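Local structure of protein MJ1225 (Methanocaldococcus jannaschii, 3KH5) at residues K25-M30 with M55-F60. The protein probably serves as an archaeal counterpart of the AMPK gamma subunit, binding AMP and ADP through its CBS domains. Numbering follows the deposited sequence.
Sequences KALMTM and MDIVDF. With ADP (adenosine-5'-diphosphate), chain D.
Leu27 and Ile57 meet through similar first torsions, Leu27 CG and Ile57 CG1 each anti to the carbonyl carbon and beside the backbone N (chi1 -83° and -60°), while Ile57 CG2 is anti to the backbone N. With chi2 of Leu27 at 170°, this brings Leu27 CD2 against the branches of the isoleucine, 3.7 Å from Ile57 CG2 and 3.8 Å from both Ile57 CG1 and Ile57 CD1, so one methyl touches all three carbons. One turn further along its helix, Met30 adds a looser contact, its SD lying 4.2 Å from Ile57 CG1. No hydrogen bond crosses between 25-30 and 55-60; the contact is purely apolar, and Ile200 of helix 196-203 touches both Leu27 and Ile57. Helices 23-33 and 54-63 are the pair that packs beside the strands of a CBS domain, here the first of four. Helix 54-63 also faces a nucleotide: Asp56 takes the two ribose hydroxyls of ADP, O3' on OD1 and O2' on OD2, each at 2.6 Å. OD1 also forms a salt bridge with Lys66 NZ. Replacing Asp56 with an alanine would probably leave both hydroxyls without this acceptor and Lys66 without this carboxylate. The backbone N of Thr53 also donates to Asp56 OD2, helping to fix the carboxylate.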
ATOM      1  N   LYS A  25      -5.186 -17.636   2.315  1.00 34.80           N
ATOM      2  CA  LYS A  25      -3.962 -18.020   1.597  1.00 35.13           C
ATOM      3  C   LYS A  25      -3.293 -16.826   0.912  1.00 34.91           C
ATOM      4  O   LYS A  25      -2.064 -16.748   0.859  1.00 34.93           O
ATOM      5  CB  LYS A  25      -4.245 -19.140   0.580  1.00 35.41           C
ATOM      6  CG  LYS A  25      -3.014 -19.686  -0.173  1.00 36.78           C
ATOM      7  CD  LYS A  25      -2.204 -20.677   0.665  1.00 39.03           C
ATOM      8  CE  LYS A  25      -0.966 -21.175  -0.083  1.00 40.10           C
ATOM      9  NZ  LYS A  25      -0.132 -22.087   0.758  1.00 40.78           N
ATOM     10  N   ALA A  26      -4.105 -15.907   0.386  1.00 34.65           N
ATOM     11  CA  ALA A  26      -3.600 -14.666  -0.204  1.00 34.58           C
ATOM     12  C   ALA A  26      -2.861 -13.830   0.839  1.00 34.69           C
ATOM     13  O   ALA A  26      -1.789 -13.291   0.559  1.00 34.48           O
ATOM     14  CB  ALA A  26      -4.738 -13.865  -0.829  1.00 34.44           C
ATOM     15  N   LEU A  27      -3.434 -13.738   2.039  1.00 35.13           N
ATOM     16  CA  LEU A  27      -2.801 -13.038   3.158  1.00 36.02           C
ATOM     17  C   LEU A  27      -1.452 -13.632   3.548  1.00 36.78           C
ATOM     18  O   LEU A  27      -0.492 -12.898   3.795  1.00 36.75           O
ATOM     19  CB  LEU A  27      -3.710 -13.062   4.384  1.00 35.86           C
ATOM     20  CG  LEU A  27      -4.822 -12.025   4.505  1.00 36.22           C
ATOM     21  CD1 LEU A  27      -5.749 -12.387   5.655  1.00 36.08           C
ATOM     22  CD2 LEU A  27      -4.229 -10.633   4.717  1.00 36.56           C
ATOM     23  N   MET A  28      -1.399 -14.961   3.628  1.00 37.94           N
ATOM     24  CA  MET A  28      -0.166 -15.671   3.972  1.00 39.35           C
ATOM     25  C   MET A  28       0.875 -15.409   2.897  1.00 39.77           C
ATOM     26  O   MET A  28       2.043 -15.161   3.198  1.00 39.93           O
ATOM     27  CB  MET A  28      -0.426 -17.173   4.088  1.00 39.61           C
ATOM     28  CG  MET A  28      -1.258 -17.591   5.292  1.00 41.48           C
ATOM     29  SD  MET A  28      -2.022 -19.218   5.098  1.00 44.84           S
ATOM     30  CE  MET A  28      -0.591 -20.277   4.850  1.00 44.85           C
ATOM     31  N   THR A  29       0.430 -15.449   1.642  1.00 40.41           N
ATOM     32  CA  THR A  29       1.283 -15.127   0.508  1.00 41.13           C
ATOM     33  C   THR A  29       1.867 -13.714   0.678  1.00 42.16           C
ATOM     34  O   THR A  29       3.086 -13.522   0.547  1.00 42.09           O
ATOM     35  CB  THR A  29       0.515 -15.298  -0.828  1.00 40.93           C
ATOM     36  OG1 THR A  29      -0.094 -16.598  -0.865  1.00 40.47           O
ATOM     37  CG2 THR A  29       1.448 -15.158  -2.018  1.00 40.90           C
ATOM     38  N   MET A  30       1.008 -12.746   1.010  1.00 43.68           N
ATOM     39  CA  MET A  30       1.424 -11.359   1.256  1.00 45.38           C
ATOM     40  C   MET A  30       2.463 -11.254   2.353  1.00 47.18           C
ATOM     41  O   MET A  30       3.543 -10.692   2.149  1.00 47.21           O
ATOM     42  CB  MET A  30       0.233 -10.493   1.665  1.00 45.00           C
ATOM     43  CG  MET A  30      -0.655 -10.064   0.529  1.00 44.26           C
ATOM     44  SD  MET A  30      -1.863  -8.859   1.097  1.00 42.94           S
ATOM     45  CE  MET A  30      -0.986  -7.340   0.750  1.00 43.87           C
ATOM     46  N   MET A  55      -4.541  -2.864   1.046  1.00 29.18           N
ATOM     47  CA  MET A  55      -5.657  -1.929   1.151  1.00 29.37           C
ATOM     48  C   MET A  55      -6.999  -2.611   0.952  1.00 28.88           C
ATOM     49  O   MET A  55      -7.972  -2.268   1.619  1.00 28.62           O
ATOM     50  CB  MET A  55      -5.497  -0.780   0.161  1.00 29.84           C
ATOM     51  CG  MET A  55      -4.716   0.366   0.749  1.00 31.88           C
ATOM     52  SD  MET A  55      -5.744   1.271   1.914  1.00 36.55           S
ATOM     53  CE  MET A  55      -4.668   1.131   3.352  1.00 35.22           C
ATOM     54  N   ASP A  56      -7.052  -3.579   0.046  1.00 28.41           N
ATOM     55  CA  ASP A  56      -8.259  -4.381  -0.132  1.00 28.48           C
ATOM     56  C   ASP A  56      -8.574  -5.187   1.121  1.00 28.61           C
ATOM     57  O   ASP A  56      -9.742  -5.402   1.455  1.00 28.35           O
ATOM     58  CB  ASP A  56      -8.088  -5.333  -1.308  1.00 28.22           C
ATOM     59  CG  ASP A  56      -7.952  -4.609  -2.622  1.00 28.20           C
ATOM     60  OD1 ASP A  56      -8.847  -3.799  -2.944  1.00 27.08           O
ATOM     61  OD2 ASP A  56      -6.961  -4.863  -3.341  1.00 27.79           O
ATOM     62  N   ILE A  57      -7.522  -5.647   1.795  1.00 29.15           N
ATOM     63  CA  ILE A  57      -7.664  -6.399   3.040  1.00 29.59           C
ATOM     64  C   ILE A  57      -8.161  -5.475   4.149  1.00 29.88           C
ATOM     65  O   ILE A  57      -9.016  -5.864   4.944  1.00 30.24           O
ATOM     66  CB  ILE A  57      -6.337  -7.079   3.485  1.00 29.65           C
ATOM     67  CG1 ILE A  57      -5.821  -8.066   2.422  1.00 29.51           C
ATOM     68  CG2 ILE A  57      -6.495  -7.761   4.869  1.00 29.46           C
ATOM     69  CD1 ILE A  57      -6.723  -9.276   2.149  1.00 29.79           C
ATOM     70  N   VAL A  58      -7.625  -4.256   4.197  1.00 30.04           N
ATOM     71  CA  VAL A  58      -8.077  -3.232   5.155  1.00 30.34           C
ATOM     72  C   VAL A  58      -9.556  -2.858   4.945  1.00 30.46           C
ATOM     73  O   VAL A  58     -10.294  -2.628   5.908  1.00 30.51           O
ATOM     74  CB  VAL A  58      -7.154  -1.981   5.132  1.00 30.38           C
ATOM     75  CG1 VAL A  58      -7.739  -0.828   5.949  1.00 30.28           C
ATOM     76  CG2 VAL A  58      -5.775  -2.339   5.660  1.00 30.41           C
ATOM     77  N   ASP A  59      -9.969  -2.808   3.681  1.00 30.50           N
ATOM     78  CA  ASP A  59     -11.368  -2.631   3.281  1.00 30.64           C
ATOM     79  C   ASP A  59     -12.243  -3.772   3.842  1.00 30.78           C
ATOM     80  O   ASP A  59     -13.216  -3.539   4.571  1.00 30.89           O
ATOM     81  CB  ASP A  59     -11.387  -2.595   1.742  1.00 30.56           C
ATOM     82  CG  ASP A  59     -12.744  -2.244   1.152  1.00 30.85           C
ATOM     83  OD1 ASP A  59     -13.787  -2.560   1.754  1.00 30.64           O
ATOM     84  OD2 ASP A  59     -12.758  -1.673   0.038  1.00 31.31           O
ATOM     85  N   PHE A  60     -11.863  -4.998   3.489  1.00 30.93           N
ATOM     86  CA  PHE A  60     -12.466  -6.241   3.971  1.00 31.28           C
ATOM     87  C   PHE A  60     -12.606  -6.314   5.497  1.00 31.54           C
ATOM     88  O   PHE A  60     -13.629  -6.763   6.010  1.00 31.66           O
ATOM     89  CB  PHE A  60     -11.610  -7.399   3.447  1.00 31.28           C
ATOM     90  CG  PHE A  60     -11.989  -8.752   3.969  1.00 31.56           C
ATOM     91  CD1 PHE A  60     -13.190  -9.350   3.605  1.00 31.75           C
ATOM     92  CD2 PHE A  60     -11.108  -9.459   4.786  1.00 32.21           C
ATOM     93  CE1 PHE A  60     -13.526 -10.617   4.074  1.00 32.08           C
ATOM     94  CE2 PHE A  60     -11.433 -10.727   5.261  1.00 32.43           C
ATOM     95  CZ  PHE A  60     -12.644 -11.308   4.903  1.00 32.13           C
TER
HETATM   96  PB  ADP D 283      -1.468   1.788  -4.677  1.00 39.70           P
HETATM   97  O1B ADP D 283      -1.752   3.244  -4.532  1.00 39.91           O
HETATM   98  O2B ADP D 283      -0.178   1.341  -3.789  1.00 40.06           O
HETATM   99  O3B ADP D 283      -1.134   1.325  -6.191  1.00 40.07           O
HETATM  100  PA  ADP D 283      -2.780   0.568  -2.725  1.00 36.13           P
HETATM  101  O1A ADP D 283      -3.538   1.409  -1.772  1.00 36.91           O
HETATM  102  O2A ADP D 283      -2.594  -0.998  -2.311  1.00 36.23           O
HETATM  103  O3A ADP D 283      -2.688   0.862  -4.279  1.00 38.46           O
HETATM  104  O5' ADP D 283      -4.251   0.008  -3.222  1.00 34.15           O
HETATM  105  C5' ADP D 283      -5.460   0.821  -3.342  1.00 30.46           C
HETATM  106  C4' ADP D 283      -6.536   0.147  -4.249  1.00 28.28           C
HETATM  107  O4' ADP D 283      -6.071   0.239  -5.634  1.00 27.79           O
HETATM  108  C3' ADP D 283      -6.801  -1.347  -3.966  1.00 27.65           C
HETATM  109  O3' ADP D 283      -8.207  -1.599  -4.089  1.00 27.89           O
HETATM  110  C2' ADP D 283      -6.012  -2.059  -5.069  1.00 27.48           C
HETATM  111  O2' ADP D 283      -6.584  -3.331  -5.414  1.00 28.15           O
HETATM  112  C1' ADP D 283      -6.155  -1.079  -6.229  1.00 27.45           C
HETATM  113  N9  ADP D 283      -5.041  -1.240  -7.210  1.00 27.57           N
HETATM  114  C8  ADP D 283      -3.722  -1.281  -6.989  1.00 27.68           C
HETATM  115  N7  ADP D 283      -3.083  -1.434  -8.155  1.00 28.20           N
HETATM  116  C5  ADP D 283      -4.001  -1.489  -9.115  1.00 27.68           C
HETATM  117  C6  ADP D 283      -3.961  -1.633 -10.496  1.00 28.32           C
HETATM  118  N6  ADP D 283      -2.802  -1.759 -11.136  1.00 28.14           N
HETATM  119  N1  ADP D 283      -5.121  -1.646 -11.175  1.00 28.28           N
HETATM  120  C2  ADP D 283      -6.291  -1.523 -10.559  1.00 28.32           C
HETATM  121  N3  ADP D 283      -6.362  -1.383  -9.244  1.00 27.69           N
HETATM  122  C4  ADP D 283      -5.240  -1.363  -8.510  1.00 27.96           C